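Local structure of glutathione S-transferase (Lodderomyces elongisporus, 4IVF) at residues Leu52-Asp63 and Val74-Leu85. The protein probably acts as a glutathione transferase, binding two glutathione molecules in each subunit of its dimer. Numbering follows the deposited sequence.
Sequences LNPNGRIPTIND and VLSQTGAILQYL. With GSH (glutathione), chain U; GSH (glutathione), chain T.
Asp63 OD2 is gripped by two phenol groups: Tyr84 OH donates to it at 2.6 Å, and Tyr89 OH bonds the same oxygen. The first approach comes 40° out of the carboxylate plane, whereas OD2 lies at the edge of the Tyr84 ring, near its plane. This ties the end of strand 60-63 to helix 78-89 within the thioredoxin-like N-terminal domain of a glutathione S-transferase. Strands 60-63 and 73-76 form its antiparallel hairpin, evidenced by the Ile61-Leu75 pair: Ile61 N to Leu75 O is 2.9 Å, and Leu75 N returns a bond to Ile61 O. Ile61 turns CG1 into the gap flanked by its own N and C (chi1 64°), and an extended chi2 carries CD1 to Ile81 CG2 at 3.7 Å and aslant against Tyr84 CD2. On the other face, Ser76 OG and Thr60 OG1 are 2.6 Å apart, and a water links Ser76 OG to Leu52 O.

The cis peptide bond before Pro59, a hallmark of the thioredoxin fold, lies beside the glutathione site. Ile58 pairs by backbone with the glutathione of chain U, its N donating to O2 and its O accepting from N2. From the helix start, Thr78 N reaches O11 of this ligand at 2.9 Å, nearly straight at 168°, and Thr78 OG1 donates to O12; the N-terminal end of the helix would probably favour the negative carboxylate. Gln77 OE1 accepts from N1, while Gln77 NE2 bonds Glu117 OE2 of the second subunit. Arg57 joins both ligands: NE bonds O31 of the chain U glutathione, whose OE1 sits over the guanidinium face, and NH2 donates to OE1 of the chain T glutathione at 2.9 Å.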
ATOM      1  N   LEU F  52       1.124  -4.773  19.935  1.00 25.06           N
ATOM      2  CA  LEU F  52       1.379  -5.722  18.855  1.00 23.53           C
ATOM      3  C   LEU F  52       1.411  -4.996  17.526  1.00 21.35           C
ATOM      4  O   LEU F  52       2.239  -5.271  16.669  1.00 23.77           O
ATOM      5  CB  LEU F  52       0.294  -6.792  18.818  1.00 24.16           C
ATOM      6  CG  LEU F  52       0.264  -7.722  20.024  1.00 23.66           C
ATOM      7  CD1 LEU F  52      -0.940  -8.672  19.940  1.00 18.49           C
ATOM      8  CD2 LEU F  52       1.575  -8.487  20.100  1.00 24.82           C
ATOM      9  N   ASN F  53       0.493  -4.053  17.378  1.00 18.09           N
ATOM     10  CA  ASN F  53       0.364  -3.275  16.170  1.00 16.05           C
ATOM     11  C   ASN F  53       0.133  -1.807  16.491  1.00 13.25           C
ATOM     12  O   ASN F  53      -0.996  -1.399  16.756  1.00 17.09           O
ATOM     13  CB  ASN F  53      -0.791  -3.814  15.326  1.00 13.90           C
ATOM     14  CG  ASN F  53      -1.064  -2.958  14.103  1.00 13.94           C
ATOM     15  OD1 ASN F  53      -0.246  -2.113  13.725  1.00 11.76           O
ATOM     16  ND2 ASN F  53      -2.214  -3.174  13.478  1.00 11.17           N
ATOM     17  N   PRO F  54       1.202  -1.003  16.421  1.00 19.16           N
ATOM     18  CA  PRO F  54       1.213   0.428  16.751  1.00 17.80           C
ATOM     19  C   PRO F  54       0.109   1.210  16.043  1.00 14.77           C
ATOM     20  O   PRO F  54      -0.388   2.198  16.578  1.00 18.01           O
ATOM     21  CB  PRO F  54       2.577   0.894  16.232  1.00 18.09           C
ATOM     22  CG  PRO F  54       3.407  -0.332  16.183  1.00 23.21           C
ATOM     23  CD  PRO F  54       2.476  -1.436  15.820  1.00 22.86           C
ATOM     24  N   ASN F  55      -0.262   0.781  14.844  1.00 13.68           N
ATOM     25  CA  ASN F  55      -1.300   1.471  14.080  1.00 18.49           C
ATOM     26  C   ASN F  55      -2.711   1.299  14.675  1.00 17.96           C
ATOM     27  O   ASN F  55      -3.603   2.098  14.415  1.00 18.99           O
ATOM     28  CB  ASN F  55      -1.268   1.006  12.615  1.00 15.68           C
ATOM     29  CG  ASN F  55      -2.098   1.883  11.701  1.00 14.77           C
ATOM     30  OD1 ASN F  55      -2.235   3.084  11.924  1.00 15.05           O
ATOM     31  ND2 ASN F  55      -2.651   1.284  10.658  1.00 20.23           N
ATOM     32  N   GLY F  56      -2.900   0.254  15.471  1.00 12.31           N
ATOM     33  CA  GLY F  56      -4.174   0.016  16.127  1.00 12.66           C
ATOM     34  C   GLY F  56      -5.326  -0.250  15.178  1.00 16.34           C
ATOM     35  O   GLY F  56      -6.415   0.310  15.336  1.00 12.39           O
ATOM     36  N   ARG F  57      -5.078  -1.102  14.184  1.00 14.54           N
ATOM     37  CA  ARG F  57      -6.110  -1.531  13.247  1.00 17.79           C
ATOM     38  C   ARG F  57      -5.973  -3.017  12.943  1.00 16.69           C
ATOM     39  O   ARG F  57      -4.916  -3.601  13.135  1.00 13.36           O
ATOM     40  CB  ARG F  57      -6.019  -0.739  11.945  1.00 17.79           C
ATOM     41  CG  ARG F  57      -6.055   0.770  12.126  1.00 13.99           C
ATOM     42  CD  ARG F  57      -6.073   1.448  10.779  1.00 12.99           C
ATOM     43  NE  ARG F  57      -7.404   1.911  10.417  1.00 15.04           N
ATOM     44  CZ  ARG F  57      -7.672   2.641   9.341  1.00 17.57           C
ATOM     45  NH1 ARG F  57      -6.695   2.988   8.505  1.00 14.47           N
ATOM     46  NH2 ARG F  57      -8.923   3.016   9.101  1.00 11.11           N
ATOM     47  N   ILE F  58      -7.051  -3.633  12.478  1.00 14.51           N
ATOM     48  CA  ILE F  58      -6.990  -5.013  12.040  1.00 10.81           C
ATOM     49  C   ILE F  58      -6.891  -4.967  10.517  1.00 18.70           C
ATOM     50  O   ILE F  58      -7.240  -3.953   9.916  1.00 19.34           O
ATOM     51  CB  ILE F  58      -8.231  -5.821  12.537  1.00 14.17           C
ATOM     52  CG1 ILE F  58      -9.531  -5.205  12.005  1.00 11.58           C
ATOM     53  CG2 ILE F  58      -8.220  -5.954  14.095  1.00 12.12           C
ATOM     54  CD1 ILE F  58     -10.051  -5.858  10.725  1.00 14.01           C
ATOM     55  N   PRO F  59      -6.423  -6.054   9.881  1.00 20.76           N
ATOM     56  CA  PRO F  59      -6.007  -7.303  10.515  1.00 13.36           C
ATOM     57  C   PRO F  59      -4.540  -7.308  10.903  1.00 13.28           C
ATOM     58  O   PRO F  59      -3.749  -6.466  10.472  1.00 10.88           O
ATOM     59  CB  PRO F  59      -6.258  -8.330   9.413  1.00 14.91           C
ATOM     60  CG  PRO F  59      -5.932  -7.586   8.175  1.00 12.68           C
ATOM     61  CD  PRO F  59      -6.432  -6.182   8.408  1.00 16.00           C
ATOM     62  N   THR F  60      -4.201  -8.283  11.731  1.00 11.12           N
ATOM     63  CA  THR F  60      -2.852  -8.501  12.179  1.00 17.51           C
ATOM     64  C   THR F  60      -2.769 -10.005  12.354  1.00 18.02           C
ATOM     65  O   THR F  60      -3.746 -10.631  12.778  1.00 15.55           O
ATOM     66  CB  THR F  60      -2.603  -7.796  13.541  1.00 11.87           C
ATOM     67  OG1 THR F  60      -2.615  -6.376  13.349  1.00 14.44           O
ATOM     68  CG2 THR F  60      -1.254  -8.191  14.122  1.00 12.57           C
ATOM     69  N   ILE F  61      -1.630 -10.597  12.014  1.00 17.14           N
ATOM     70  CA  ILE F  61      -1.446 -12.025  12.254  1.00 20.64           C
ATOM     71  C   ILE F  61      -0.296 -12.296  13.217  1.00 20.56           C
ATOM     72  O   ILE F  61       0.573 -11.452  13.418  1.00 20.44           O
ATOM     73  CB  ILE F  61      -1.205 -12.823  10.947  1.00 14.10           C
ATOM     74  CG1 ILE F  61       0.103 -12.384  10.294  1.00 12.73           C
ATOM     75  CG2 ILE F  61      -2.388 -12.657   9.980  1.00 14.73           C
ATOM     76  CD1 ILE F  61       0.533 -13.273   9.166  1.00 19.20           C
ATOM     77  N   ASN F  62      -0.322 -13.474  13.830  1.00 21.73           N
ATOM     78  CA  ASN F  62       0.829 -14.000  14.548  1.00 21.27           C
ATOM     79  C   ASN F  62       1.071 -15.405  14.053  1.00 21.64           C
ATOM     80  O   ASN F  62       0.226 -16.297  14.230  1.00 17.28           O
ATOM     81  CB  ASN F  62       0.629 -14.007  16.073  1.00 20.32           C
ATOM     82  CG  ASN F  62       1.882 -14.461  16.838  1.00 21.36           C
ATOM     83  OD1 ASN F  62       2.678 -15.260  16.349  1.00 18.46           O
ATOM     84  ND2 ASN F  62       2.047 -13.953  18.053  1.00 24.26           N
ATOM     85  N   ASP F  63       2.232 -15.589  13.433  1.00 20.93           N
ATOM     86  CA  ASP F  63       2.640 -16.888  12.936  1.00 22.57           C
ATOM     87  C   ASP F  63       3.632 -17.508  13.896  1.00 22.82           C
ATOM     88  O   ASP F  63       4.796 -17.119  13.921  1.00 20.48           O
ATOM     89  CB  ASP F  63       3.282 -16.763  11.550  1.00 21.56           C
ATOM     90  CG  ASP F  63       3.359 -18.096  10.827  1.00 27.34           C
ATOM     91  OD1 ASP F  63       3.183 -19.136  11.496  1.00 29.14           O
ATOM     92  OD2 ASP F  63       3.595 -18.109   9.600  1.00 25.09           O
ATOM     93  N   VAL F  74       4.799 -11.340  14.388  1.00 20.33           N
ATOM     94  CA  VAL F  74       3.610 -10.518  14.416  1.00 14.95           C
ATOM     95  C   VAL F  74       3.703  -9.546  13.253  1.00 13.99           C
ATOM     96  O   VAL F  74       4.700  -8.837  13.106  1.00 16.71           O
ATOM     97  CB  VAL F  74       3.491  -9.744  15.738  1.00 18.50           C
ATOM     98  CG1 VAL F  74       2.250  -8.881  15.726  1.00 14.57           C
ATOM     99  CG2 VAL F  74       3.457 -10.710  16.919  1.00 16.58           C
ATOM    100  N   LEU F  75       2.666  -9.517  12.429  1.00 17.10           N
ATOM    101  CA  LEU F  75       2.700  -8.758  11.188  1.00 17.48           C
ATOM    102  C   LEU F  75       1.361  -8.088  10.914  1.00 16.44           C
ATOM    103  O   LEU F  75       0.308  -8.726  10.979  1.00 16.52           O
ATOM    104  CB  LEU F  75       3.036  -9.697  10.034  1.00 20.40           C
ATOM    105  CG  LEU F  75       3.560  -9.107   8.731  1.00 22.32           C
ATOM    106  CD1 LEU F  75       4.744  -8.194   9.007  1.00 24.61           C
ATOM    107  CD2 LEU F  75       3.986 -10.250   7.830  1.00 18.77           C
ATOM    108  N   SER F  76       1.414  -6.798  10.598  1.00 14.65           N
ATOM    109  CA  SER F  76       0.233  -6.036  10.230  1.00 10.65           C
ATOM    110  C   SER F  76       0.344  -5.497   8.802  1.00 10.42           C
ATOM    111  O   SER F  76       1.391  -5.652   8.166  1.00 10.43           O
ATOM    112  CB  SER F  76       0.010  -4.901  11.220  1.00 10.74           C
ATOM    113  OG  SER F  76      -0.343  -5.443  12.475  1.00 19.72           O
ATOM    114  N   GLN F  77      -0.730  -4.851   8.348  1.00 14.58           N
ATOM    115  CA  GLN F  77      -0.936  -4.369   6.967  1.00 13.91           C
ATOM    116  C   GLN F  77      -1.251  -5.503   6.007  1.00 11.65           C
ATOM    117  O   GLN F  77      -0.389  -6.328   5.726  1.00 14.51           O
ATOM    118  CB  GLN F  77       0.259  -3.569   6.438  1.00 16.14           C
ATOM    119  CG  GLN F  77       0.452  -2.237   7.093  1.00 13.90           C
ATOM    120  CD  GLN F  77      -0.683  -1.303   6.792  1.00 18.83           C
ATOM    121  OE1 GLN F  77      -1.269  -1.347   5.706  1.00 25.26           O
ATOM    122  NE2 GLN F  77      -1.019  -0.458   7.752  1.00 15.04           N
ATOM    123  N   THR F  78      -2.481  -5.527   5.491  1.00 14.47           N
ATOM    124  CA  THR F  78      -2.904  -6.583   4.562  1.00 13.99           C
ATOM    125  C   THR F  78      -1.910  -6.816   3.433  1.00 12.03           C
ATOM    126  O   THR F  78      -1.690  -7.954   3.027  1.00 13.06           O
ATOM    127  CB  THR F  78      -4.308  -6.329   3.940  1.00 14.35           C
ATOM    128  OG1 THR F  78      -4.289  -5.130   3.164  1.00  9.50           O
ATOM    129  CG2 THR F  78      -5.368  -6.217   5.011  1.00 13.75           C
ATOM    130  N   GLY F  79      -1.291  -5.743   2.950  1.00 14.50           N
ATOM    131  CA  GLY F  79      -0.326  -5.852   1.868  1.00 14.52           C
ATOM    132  C   GLY F  79       0.919  -6.630   2.264  1.00 24.03           C
ATOM    133  O   GLY F  79       1.436  -7.454   1.496  1.00 19.76           O
ATOM    134  N   ALA F  80       1.414  -6.367   3.465  1.00 10.45           N
ATOM    135  CA  ALA F  80       2.585  -7.077   3.961  1.00 10.93           C
ATOM    136  C   ALA F  80       2.214  -8.514   4.322  1.00 11.13           C
ATOM    137  O   ALA F  80       2.975  -9.447   4.064  1.00 11.72           O
ATOM    138  CB  ALA F  80       3.190  -6.346   5.195  1.00 11.64           C
ATOM    139  N   ILE F  81       1.043  -8.679   4.931  1.00 13.40           N
ATOM    140  CA  ILE F  81       0.590  -9.994   5.372  1.00 13.56           C
ATOM    141  C   ILE F  81       0.391 -10.908   4.178  1.00 12.86           C
ATOM    142  O   ILE F  81       0.775 -12.080   4.212  1.00 20.30           O
ATOM    143  CB  ILE F  81      -0.735  -9.912   6.159  1.00 10.75           C
ATOM    144  CG1 ILE F  81      -0.578  -9.009   7.380  1.00 10.59           C
ATOM    145  CG2 ILE F  81      -1.213 -11.316   6.561  1.00 11.22           C
ATOM    146  CD1 ILE F  81      -1.868  -8.849   8.178  1.00 12.82           C
ATOM    147  N   LEU F  82      -0.209 -10.372   3.120  1.00 11.14           N
ATOM    148  CA  LEU F  82      -0.414 -11.152   1.896  1.00 11.59           C
ATOM    149  C   LEU F  82       0.908 -11.601   1.295  1.00 12.24           C
ATOM    150  O   LEU F  82       1.075 -12.777   0.995  1.00 15.72           O
ATOM    151  CB  LEU F  82      -1.259 -10.386   0.869  1.00 11.39           C
ATOM    152  CG  LEU F  82      -2.731 -10.320   1.294  1.00 13.04           C
ATOM    153  CD1 LEU F  82      -3.553  -9.309   0.491  1.00 10.92           C
ATOM    154  CD2 LEU F  82      -3.364 -11.706   1.272  1.00 12.11           C
ATOM    155  N   GLN F  83       1.844 -10.663   1.153  1.00 13.71           N
ATOM    156  CA  GLN F  83       3.165 -10.939   0.586  1.00 16.38           C
ATOM    157  C   GLN F  83       3.880 -11.998   1.423  1.00 20.62           C
ATOM    158  O   GLN F  83       4.486 -12.932   0.885  1.00 24.63           O
ATOM    159  CB  GLN F  83       3.989  -9.640   0.507  1.00 12.86           C
ATOM    160  CG  GLN F  83       5.158  -9.645  -0.457  1.00 39.06           C
ATOM    161  CD  GLN F  83       4.809 -10.135  -1.874  1.00 45.10           C
ATOM    162  OE1 GLN F  83       3.864  -9.652  -2.507  1.00 51.45           O
ATOM    163  NE2 GLN F  83       5.589 -11.094  -2.373  1.00 32.13           N
ATOM    164  N   TYR F  84       3.782 -11.855   2.743  1.00 23.96           N
ATOM    165  CA  TYR F  84       4.375 -12.813   3.668  1.00 20.66           C
ATOM    166  C   TYR F  84       3.836 -14.233   3.479  1.00 14.27           C
ATOM    167  O   TYR F  84       4.611 -15.174   3.362  1.00 16.51           O
ATOM    168  CB  TYR F  84       4.190 -12.381   5.138  1.00 14.90           C
ATOM    169  CG  TYR F  84       4.575 -13.499   6.093  1.00 14.19           C
ATOM    170  CD1 TYR F  84       5.912 -13.800   6.345  1.00 15.09           C
ATOM    171  CD2 TYR F  84       3.599 -14.288   6.691  1.00 14.21           C
ATOM    172  CE1 TYR F  84       6.260 -14.855   7.180  1.00 16.00           C
ATOM    173  CE2 TYR F  84       3.936 -15.337   7.520  1.00 15.11           C
ATOM    174  CZ  TYR F  84       5.262 -15.613   7.769  1.00 16.00           C
ATOM    175  OH  TYR F  84       5.574 -16.661   8.607  1.00 17.84           O
ATOM    176  N   LEU F  85       2.513 -14.380   3.476  1.00 13.79           N
ATOM    177  CA  LEU F  85       1.871 -15.687   3.297  1.00 15.84           C
ATOM    178  C   LEU F  85       2.215 -16.340   1.953  1.00 16.97           C
ATOM    179  O   LEU F  85       2.403 -17.562   1.859  1.00 15.99           O
ATOM    180  CB  LEU F  85       0.350 -15.560   3.439  1.00 13.77           C
ATOM    181  CG  LEU F  85      -0.162 -15.158   4.828  1.00 23.86           C
ATOM    182  CD1 LEU F  85      -1.653 -14.778   4.781  1.00 22.79           C
ATOM    183  CD2 LEU F  85       0.095 -16.256   5.866  1.00 14.10           C
TER
HETATM  184  N1  GSH U 302      -3.888  -0.302   5.559  1.00 19.54           N
HETATM  185  CA1 GSH U 302      -4.558  -1.244   6.408  1.00 18.72           C
HETATM  186  C1  GSH U 302      -4.486  -2.592   5.834  1.00 17.46           C
HETATM  187  O11 GSH U 302      -4.327  -3.590   6.572  1.00 14.25           O
HETATM  188  O12 GSH U 302      -4.596  -2.768   4.600  1.00 20.22           O
HETATM  189  CB1 GSH U 302      -6.011  -0.828   6.604  1.00 14.61           C
HETATM  190  CG1 GSH U 302      -6.548  -1.553   7.773  1.00 12.84           C
HETATM  191  CD1 GSH U 302      -7.929  -1.082   8.205  1.00 15.01           C
HETATM  192  OE1 GSH U 302      -8.523  -0.138   7.664  1.00 19.64           O
HETATM  193  N2  GSH U 302      -8.604  -1.796   9.346  1.00  9.07           N
HETATM  194  CA2 GSH U 302      -9.907  -1.347   9.781  1.00 18.91           C
HETATM  195  C2  GSH U 302      -9.817  -1.004  11.252  1.00 21.39           C
HETATM  196  O2  GSH U 302      -9.174  -1.735  12.012  1.00 17.13           O
HETATM  197  CB2 GSH U 302     -10.876  -2.423   9.574  1.00 20.73           C
HETATM  198  SG2 GSH U 302     -10.952  -2.849   7.857  1.00 22.45           S
HETATM  199  N3  GSH U 302     -10.489   0.182  11.774  1.00 21.71           N
HETATM  200  CA3 GSH U 302     -10.393   0.477  13.191  1.00 19.11           C
HETATM  201  C3  GSH U 302      -9.957   1.866  13.443  1.00 27.05           C
HETATM  202  O31 GSH U 302      -9.320   2.519  12.585  1.00 25.06           O
HETATM  203  O32 GSH U 302     -10.232   2.396  14.551  1.00 31.13           O
HETATM  204  N1  GSH T 301     -10.718   5.089  11.203  1.00 37.65           N
HETATM  205  CA1 GSH T 301     -11.778   4.949  10.234  1.00 45.55           C
HETATM  206  C1  GSH T 301     -12.368   6.263   9.946  1.00 52.02           C
HETATM  207  O11 GSH T 301     -11.860   7.296  10.440  1.00 51.66           O
HETATM  208  O12 GSH T 301     -13.363   6.362   9.196  1.00 51.17           O
HETATM  209  CB1 GSH T 301     -12.823   3.923  10.684  1.00 32.55           C
HETATM  210  CG1 GSH T 301     -13.406   3.218   9.515  1.00 24.80           C
HETATM  211  CD1 GSH T 301     -12.427   2.244   8.857  1.00 22.50           C
HETATM  212  OE1 GSH T 301     -11.467   1.767   9.481  1.00 24.17           O
HETATM  213  N2  GSH T 301     -12.612   1.830   7.417  1.00 22.62           N
HETATM  214  CA2 GSH T 301     -11.670   0.909   6.801  1.00 22.61           C
HETATM  215  C2  GSH T 301     -10.852   1.638   5.772  1.00 22.55           C
HETATM  216  O2  GSH T 301     -11.341   2.578   5.161  1.00 23.25           O
HETATM  217  CB2 GSH T 301     -12.393  -0.162   6.118  1.00 28.19           C
HETATM  218  SG2 GSH T 301     -13.504  -0.964   7.220  1.00 38.23           S
HETATM  219  N3  GSH T 301      -9.488   1.232   5.478  1.00 21.61           N
HETATM  220  CA3 GSH T 301      -8.746   1.964   4.472  1.00 27.23           C
HETATM  221  C3  GSH T 301      -7.819   1.065   3.756  1.00 30.36           C
HETATM  222  O31 GSH T 301      -8.070  -0.159   3.624  1.00 22.41           O
HETATM  223  O32 GSH T 301      -6.754   1.549   3.282  1.00 34.89           O
HETATM  224  O   HOH W   1       2.430  -5.397  13.668  1.00 20.47           O
HETATM  225  O   HOH W   2      -3.582  -4.090   9.293  1.00 11.86           O